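Local structure of squalene synthase HpnC (Alicyclobacillus acidocaldarius subsp. acidocaldarius, 4HD1) at residues R12-V17 with A88-Q93; E16-L21 with V47-R52; R23-N28 with G53-G58. The protein probably acts as a prenyltransferase of the squalene/phytoene synthase family, joining isoprenoid diphosphates on the way to squalene. All coordinates share one frame; numbering follows the deposited sequence.

Interaction 1. Residues R12-V17 with A88-Q93; sequences RGDFEV and AFRALQ
D14 and R90 form the polar half of this contact, a salt bridge carried by a single nitrogen. R90 NH1 lies 2.8 Å from D14 OD1, which meets the guanidinium at its edge, near its plane. The same nitrogen gives a weak, bent hydrogen bond to D14 OD2 at 2.9 Å, so both carboxylate oxygens share one NH1 instead of pairing with two guanidinium nitrogens. The planes of the two groups stand 61° apart, far from the flat two-to-two pairing of a parallel carboxylate and guanidinium. A bend at chi3 (-98°) turns R90 NH1 back toward the carboxylate, and R90 CB also rests 3.4 Å from D14 OD2. The helices joined here are 12-25, near its start, and 87-99, in the all-helical isoprenoid synthase fold; their local axes pass 7.9 Å apart at a signed crossing angle of -110°. The short methyl of A91 at the nearest point, opposite F15, is consistent with this spacing. The apolar half is a CH-pi contact: A91 CB sits 3.6 Å from the centroid of the F15 ring, almost exactly on the ring normal. With the methyl over the ring centre, the far end of the ring reaches the backbone, F15 CZ lying 3.2 Å from A91 O, a carbonyl that also receives a weak hydrogen bond from T95 OG1. D14 CB also rests 4.2 Å from A91 CB. F15 also touches F94 and T95 of helix 87-99 and reaches P42 and S46 of helix 41-56, while D14 packs against P87.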
# COMPACT_ATOMS: atom_id res chain seq x y z
N ARG A 12 4.26 26.04 4.79
CA ARG A 12 5.14 25.26 5.67
C ARG A 12 4.45 24.69 6.90
O ARG A 12 4.78 23.58 7.33
CB ARG A 12 6.37 26.07 6.08
CG ARG A 12 7.41 26.03 4.99
CD ARG A 12 8.59 26.92 5.29
NE ARG A 12 9.14 27.36 4.02
CZ ARG A 12 10.05 28.31 3.88
NH1 ARG A 12 10.54 28.94 4.94
NH2 ARG A 12 10.48 28.63 2.67
N GLY A 13 3.49 25.44 7.45
CA GLY A 13 2.69 24.96 8.56
C GLY A 13 1.88 23.74 8.19
O GLY A 13 1.89 22.74 8.91
N ASP A 14 1.20 23.80 7.05
CA ASP A 14 0.36 22.69 6.59
C ASP A 14 1.17 21.44 6.30
O ASP A 14 0.73 20.33 6.59
CB ASP A 14 -0.42 23.11 5.35
CG ASP A 14 -1.28 24.33 5.59
OD1 ASP A 14 -1.57 24.65 6.76
OD2 ASP A 14 -1.67 24.98 4.59
N PHE A 15 2.36 21.61 5.72
CA PHE A 15 3.26 20.50 5.47
C PHE A 15 3.88 19.96 6.77
O PHE A 15 4.15 18.76 6.88
CB PHE A 15 4.34 20.87 4.45
CG PHE A 15 3.91 20.69 3.02
CD1 PHE A 15 3.97 19.44 2.41
CD2 PHE A 15 3.40 21.76 2.29
CE1 PHE A 15 3.56 19.26 1.10
CE2 PHE A 15 2.99 21.59 0.97
CZ PHE A 15 3.07 20.34 0.37
N GLU A 16 4.07 20.84 7.75
CA GLU A 16 4.49 20.41 9.08
C GLU A 16 3.47 19.47 9.72
O GLU A 16 3.86 18.49 10.37
CB GLU A 16 4.77 21.60 9.99
CG GLU A 16 5.22 21.22 11.40
CD GLU A 16 6.53 20.44 11.44
OE1 GLU A 16 6.96 20.07 12.55
OE2 GLU A 16 7.15 20.20 10.37
N VAL A 17 2.18 19.78 9.54
CA VAL A 17 1.10 18.90 10.02
C VAL A 17 1.23 17.53 9.35
O VAL A 17 1.27 16.51 10.03
CB VAL A 17 -0.31 19.51 9.78
CG1 VAL A 17 -1.41 18.54 10.21
CG2 VAL A 17 -0.48 20.83 10.52
N ALA A 88 -3.81 19.37 6.16
CA ALA A 88 -3.37 18.20 5.38
C ALA A 88 -3.71 18.31 3.89
O ALA A 88 -2.86 18.07 3.04
CB ALA A 88 -3.92 16.90 5.95
N PHE A 89 -4.95 18.68 3.60
CA PHE A 89 -5.42 18.76 2.22
C PHE A 89 -4.95 20.00 1.46
O PHE A 89 -4.88 19.99 0.24
CB PHE A 89 -6.94 18.61 2.14
CG PHE A 89 -7.40 17.18 2.18
CD1 PHE A 89 -7.29 16.37 1.05
CD2 PHE A 89 -7.94 16.64 3.35
CE1 PHE A 89 -7.72 15.04 1.08
CE2 PHE A 89 -8.37 15.32 3.38
CZ PHE A 89 -8.26 14.52 2.25
N ARG A 90 -4.62 21.07 2.19
CA ARG A 90 -3.96 22.22 1.57
C ARG A 90 -2.55 21.81 1.12
O ARG A 90 -2.14 22.13 0.00
CB ARG A 90 -3.91 23.43 2.51
CG ARG A 90 -5.06 24.42 2.31
CD ARG A 90 -4.98 25.62 3.24
NE ARG A 90 -5.84 25.44 4.41
CZ ARG A 90 -5.42 25.35 5.67
NH1 ARG A 90 -4.13 25.45 5.97
NH2 ARG A 90 -6.30 25.17 6.64
N ALA A 91 -1.83 21.08 1.97
CA ALA A 91 -0.53 20.55 1.59
C ALA A 91 -0.67 19.60 0.39
O ALA A 91 0.06 19.74 -0.60
CB ALA A 91 0.13 19.85 2.77
N LEU A 92 -1.63 18.68 0.45
CA LEU A 92 -1.88 17.77 -0.66
C LEU A 92 -2.20 18.51 -1.97
O LEU A 92 -1.70 18.14 -3.03
CB LEU A 92 -2.99 16.75 -0.34
CG LEU A 92 -3.06 15.53 -1.27
CD1 LEU A 92 -1.84 14.64 -1.08
CD2 LEU A 92 -4.34 14.74 -1.04
N GLN A 93 -3.04 19.54 -1.87
CA GLN A 93 -3.39 20.43 -2.98
C GLN A 93 -2.17 21.01 -3.71
O GLN A 93 -2.14 21.04 -4.95
CB GLN A 93 -4.23 21.58 -2.43
CG GLN A 93 -5.00 22.39 -3.44
CD GLN A 93 -6.02 23.27 -2.75
OE1 GLN A 93 -7.21 22.98 -2.76
NE2 GLN A 93 -5.56 24.35 -2.13

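Interaction 2. Residues E16-L21 with V47-R52; sequences EVCRRL and VYAFCR. With SO4 (sulfate ion), chain B.
R52 leaves its helix with CG anti to the backbone N (chi1 178°), and a bend at chi2 then turns the chain so that the guanidinium reaches the backbone of L21. L21 has its CG beside its own N, which brings the isobutyl group to one face of that arginine. R52 NH1 donates to L21 O at 3.0 Å with a bent N-H...O angle of 144°, using a lone pair in the carbonyl plane. The oxygen lies close to the guanidinium plane, while L21 CD2 comes over one face of the group, 4.3 Å above its centre. Nearer the helix, the aliphatic part of the arginine runs past the leucine, with R52 CD 3.8 Å from L21 CB. One side chain is thus gripped through its polar edge and packed through its face and stem. The same carbonyl takes a weak hydrogen bond from S24 OG.

The remaining packing turns on A49, whose methyl CB lies 3.9 Å from C18 CA and 4.0 Å from C18 SG; L21 CD1 adds a looser touch. R19, which takes no part in the helix contact, holds a sulfate, probably from the crystallisation liquor, by two bonds along one guanidinium edge: R19 NE to sulfate O2 at 2.7 Å and R19 NH2 to sulfate O4 at 3.0 Å. Y45 OH and the N of A3 bind the same ion.

This is helix-helix packing within the all-helical isoprenoid synthase fold: the local axes of helices 12-25 and 41-56 cross at 57°, 8.4 Å apart. Helix 87-99 closes in from another side, where C18 meets A91 and F50 meets F89 and L92, and helix 137-146 receives V47 through L142 and I146.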
# COMPACT_ATOMS: atom_id res chain seq x y z
N GLU A 16 4.07 20.84 7.75
CA GLU A 16 4.49 20.41 9.08
C GLU A 16 3.47 19.47 9.72
O GLU A 16 3.86 18.49 10.37
CB GLU A 16 4.77 21.60 9.99
CG GLU A 16 5.22 21.22 11.40
CD GLU A 16 6.53 20.44 11.44
OE1 GLU A 16 6.96 20.07 12.55
OE2 GLU A 16 7.15 20.20 10.37
N VAL A 17 2.18 19.78 9.54
CA VAL A 17 1.10 18.90 10.02
C VAL A 17 1.23 17.53 9.35
O VAL A 17 1.27 16.51 10.03
CB VAL A 17 -0.31 19.51 9.78
CG1 VAL A 17 -1.41 18.54 10.21
CG2 VAL A 17 -0.48 20.83 10.52
N CYS A 18 1.32 17.52 8.02
CA CYS A 18 1.48 16.28 7.27
C CYS A 18 2.68 15.48 7.75
O CYS A 18 2.59 14.26 7.90
CB CYS A 18 1.61 16.57 5.79
SG CYS A 18 0.08 17.19 5.08
N ARG A 19 3.78 16.17 8.03
CA ARG A 19 4.99 15.53 8.54
C ARG A 19 4.79 14.89 9.91
O ARG A 19 5.21 13.75 10.13
CB ARG A 19 6.14 16.54 8.59
CG ARG A 19 7.48 15.96 9.00
CD ARG A 19 8.47 17.09 9.20
NE ARG A 19 9.83 16.60 9.39
CZ ARG A 19 10.38 16.36 10.58
NH1 ARG A 19 9.70 16.56 11.70
NH2 ARG A 19 11.63 15.93 10.64
N ARG A 20 4.14 15.62 10.81
CA ARG A 20 3.78 15.11 12.14
C ARG A 20 2.87 13.89 12.06
O ARG A 20 3.15 12.87 12.69
CB ARG A 20 3.08 16.19 12.98
CG ARG A 20 3.96 16.85 14.02
CD ARG A 20 3.14 17.39 15.19
NE ARG A 20 2.11 18.34 14.77
CZ ARG A 20 0.81 18.06 14.66
NH1 ARG A 20 0.34 16.84 14.94
NH2 ARG A 20 -0.04 19.00 14.26
N LEU A 21 1.78 14.01 11.30
CA LEU A 21 0.80 12.93 11.15
C LEU A 21 1.49 11.69 10.59
O LEU A 21 1.23 10.57 11.03
CB LEU A 21 -0.37 13.35 10.25
CG LEU A 21 -1.23 14.57 10.66
CD1 LEU A 21 -2.25 14.90 9.57
CD2 LEU A 21 -1.90 14.42 12.02
N VAL A 47 1.24 12.87 0.87
CA VAL A 47 0.61 11.66 0.34
C VAL A 47 0.38 10.65 1.46
O VAL A 47 -0.69 10.04 1.55
CB VAL A 47 1.43 11.05 -0.81
CG1 VAL A 47 0.92 9.66 -1.15
CG2 VAL A 47 1.35 11.96 -2.02
N TYR A 48 1.38 10.49 2.33
CA TYR A 48 1.24 9.58 3.45
C TYR A 48 0.24 10.04 4.50
O TYR A 48 -0.50 9.20 5.04
CB TYR A 48 2.61 9.23 4.05
CG TYR A 48 3.25 8.09 3.30
CD1 TYR A 48 3.04 6.76 3.69
CD2 TYR A 48 4.05 8.32 2.17
CE1 TYR A 48 3.62 5.71 2.99
CE2 TYR A 48 4.64 7.27 1.47
CZ TYR A 48 4.42 5.97 1.89
OH TYR A 48 4.99 4.92 1.20
N ALA A 49 0.17 11.35 4.77
CA ALA A 49 -0.89 11.88 5.63
C ALA A 49 -2.26 11.56 5.04
O ALA A 49 -3.16 11.15 5.76
CB ALA A 49 -0.74 13.38 5.87
N PHE A 50 -2.41 11.70 3.72
CA PHE A 50 -3.65 11.29 3.07
C PHE A 50 -3.99 9.81 3.33
O PHE A 50 -5.14 9.49 3.65
CB PHE A 50 -3.61 11.58 1.56
CG PHE A 50 -4.76 10.96 0.81
CD1 PHE A 50 -5.96 11.65 0.64
CD2 PHE A 50 -4.66 9.67 0.29
CE1 PHE A 50 -7.03 11.07 -0.03
CE2 PHE A 50 -5.72 9.08 -0.38
CZ PHE A 50 -6.90 9.79 -0.54
N CYS A 51 -3.01 8.92 3.20
CA CYS A 51 -3.22 7.48 3.46
C CYS A 51 -3.56 7.20 4.93
O CYS A 51 -4.40 6.35 5.22
CB CYS A 51 -2.00 6.65 3.04
SG CYS A 51 -1.60 6.75 1.29
N ARG A 52 -2.90 7.91 5.84
CA ARG A 52 -3.22 7.82 7.26
C ARG A 52 -4.70 8.14 7.50
O ARG A 52 -5.37 7.47 8.28
CB ARG A 52 -2.34 8.77 8.09
CG ARG A 52 -2.65 8.76 9.58
CD ARG A 52 -2.47 10.13 10.22
NE ARG A 52 -3.13 10.22 11.52
CZ ARG A 52 -2.52 10.18 12.70
NH1 ARG A 52 -1.20 10.06 12.77
NH2 ARG A 52 -3.24 10.26 13.81
S SO4 B . 12.63 16.32 6.90
O1 SO4 B . 13.65 17.19 6.25
O2 SO4 B . 11.40 17.10 7.22
O3 SO4 B . 12.21 15.20 6.01
O4 SO4 B . 13.30 15.77 8.13

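Interaction 3. Residues R23-N28 with G53-G58; sequences RSHYEN and GVDDLG
H25 and D55 meet near the C-terminal ends of helices 12-25 and 41-56, where the sequence VDDLG fits the start of the first aspartate-rich motif of the squalene/phytoene synthase family, of the all-helical isoprenoid synthase fold. In relatives this motif holds magnesium ions that bind the substrate diphosphate; a similar role is plausible here, although the contact involves no metal. The CA atoms of H25 and D55 are 9.7 Å apart, so side chains alone span the gap. H25 CB packs against R52 NH1. From there CG swings anti to the backbone N (chi1 -173°), sending the imidazole across toward helix 41-56. On one side of the ring, CD2 sits over a face of the Y26 ring, 3.4 Å above its plane and offset toward the rim. On the other, H25 ND1 has D56 OD1 4.4 Å away, not in contact, and H25 CE1 has D56 OD1 at 4.1 Å, without a hydrogen bond. H25 NE2 donates to D55 OD2 at 3.2 Å, with an N-H...O angle of 152° and the acceptor tilted 19° from the ring plane. Replacing H25 with an alanine would probably leave D55 OD2 without this donor, the carboxylate freer to turn, and a gap beside the Y26 face. The pair is a histidine-carboxylate hydrogen bond at the protein surface. Nearby, D56 has a long, weak ion pair with R52, and Y26 packs edge-to-face against Y48. D55 OD2 accepts through its anti lone pair, directed away from D55 OD1.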
# COMPACT_ATOMS: atom_id res chain seq x y z
N ARG A 23 4.95 10.91 10.57
CA ARG A 23 5.97 10.34 11.47
C ARG A 23 5.37 9.60 12.67
O ARG A 23 5.91 8.58 13.08
CB ARG A 23 6.98 11.40 11.91
CG ARG A 23 7.91 11.85 10.78
CD ARG A 23 8.90 12.91 11.22
NE ARG A 23 10.09 12.35 11.87
CZ ARG A 23 10.42 12.53 13.14
NH1 ARG A 23 9.67 13.28 13.95
NH2 ARG A 23 11.53 11.97 13.62
N SER A 24 4.26 10.09 13.20
CA SER A 24 3.61 9.44 14.34
C SER A 24 2.86 8.16 13.94
O SER A 24 2.77 7.23 14.73
CB SER A 24 2.67 10.40 15.07
OG SER A 24 1.41 10.45 14.43
N HIS A 25 2.32 8.13 12.73
CA HIS A 25 1.54 6.98 12.25
C HIS A 25 2.38 5.87 11.68
O HIS A 25 2.09 4.69 11.91
CB HIS A 25 0.48 7.41 11.24
CG HIS A 25 -0.47 6.31 10.83
ND1 HIS A 25 -1.49 5.89 11.61
CD2 HIS A 25 -0.53 5.54 9.67
CE1 HIS A 25 -2.16 4.90 10.98
NE2 HIS A 25 -1.57 4.69 9.79
N TYR A 26 3.43 6.21 10.93
CA TYR A 26 4.28 5.21 10.30
C TYR A 26 5.62 5.10 11.02
O TYR A 26 6.50 5.95 10.85
CB TYR A 26 4.49 5.52 8.80
CG TYR A 26 3.21 5.56 7.98
CD1 TYR A 26 2.72 4.41 7.36
CD2 TYR A 26 2.50 6.76 7.81
CE1 TYR A 26 1.55 4.45 6.60
CE2 TYR A 26 1.34 6.81 7.06
CZ TYR A 26 0.87 5.65 6.46
OH TYR A 26 -0.29 5.69 5.71
N GLU A 27 5.78 4.04 11.81
CA GLU A 27 6.97 3.85 12.65
C GLU A 27 8.26 3.75 11.85
O GLU A 27 9.32 4.15 12.33
CB GLU A 27 6.81 2.63 13.57
CG GLU A 27 6.37 1.33 12.90
CD GLU A 27 4.87 1.09 12.99
OE1 GLU A 27 4.09 1.91 12.48
OE2 GLU A 27 4.47 0.06 13.58
N ASN A 28 8.18 3.24 10.63
CA ASN A 28 9.36 3.01 9.82
C ASN A 28 9.61 4.04 8.73
O ASN A 28 10.34 3.76 7.78
CB ASN A 28 9.31 1.61 9.22
CG ASN A 28 9.65 0.53 10.22
OD1 ASN A 28 10.76 0.49 10.74
ND2 ASN A 28 8.70 -0.35 10.50
N GLY A 53 -5.19 9.17 6.81
CA GLY A 53 -6.60 9.58 6.90
C GLY A 53 -7.55 8.46 6.50
O GLY A 53 -8.57 8.27 7.15
N VAL A 54 -7.20 7.72 5.45
CA VAL A 54 -8.02 6.57 5.04
C VAL A 54 -7.91 5.42 6.06
O VAL A 54 -8.92 4.78 6.37
CB VAL A 54 -7.67 6.06 3.62
CG1 VAL A 54 -8.73 5.08 3.12
CG2 VAL A 54 -7.54 7.22 2.63
N ASP A 55 -6.71 5.17 6.58
CA ASP A 55 -6.50 4.15 7.62
C ASP A 55 -7.37 4.40 8.85
O ASP A 55 -8.02 3.48 9.35
CB ASP A 55 -5.03 4.08 8.03
CG ASP A 55 -4.15 3.40 6.99
OD1 ASP A 55 -4.68 2.86 5.99
OD2 ASP A 55 -2.91 3.40 7.18
N ASP A 56 -7.39 5.64 9.33
CA ASP A 56 -8.14 6.03 10.53
C ASP A 56 -9.65 5.77 10.43
O ASP A 56 -10.33 5.63 11.44
CB ASP A 56 -7.89 7.50 10.87
CG ASP A 56 -6.53 7.73 11.51
OD1 ASP A 56 -5.77 6.75 11.70
OD2 ASP A 56 -6.22 8.89 11.82
N LEU A 57 -10.15 5.70 9.20
CA LEU A 57 -11.55 5.37 8.96
C LEU A 57 -11.72 3.86 8.70
O LEU A 57 -12.55 3.45 7.90
CB LEU A 57 -12.12 6.22 7.81
CG LEU A 57 -12.01 7.76 7.97
CD1 LEU A 57 -12.43 8.46 6.68
CD2 LEU A 57 -12.83 8.29 9.16
N GLY A 58 -10.93 3.06 9.41
CA GLY A 58 -10.93 1.61 9.26
C GLY A 58 -11.76 0.91 10.32
O GLY A 58 -12.90 1.30 10.59

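How the interactions relate
The three contacts follow helix 12-25 from its start to its C-terminal end. The centres of interactions 1 and 2 are about 8 Å apart, as are those of 2 and 3, while 1 and 3 lie about 16 Å apart without touching. C18 connects the first two: C18 SG is 3.5 Å from A91 CB. R52 connects the last two, with R52 NH1 3.1 Å from S24 OG, a probable hydrogen bond. Helix 41-56 serves interactions 2 and 3 and carries D55 of the presumed diphosphate-binding motif. The sulfate marks a different place, held by R19 of interaction 2 and well away from D55.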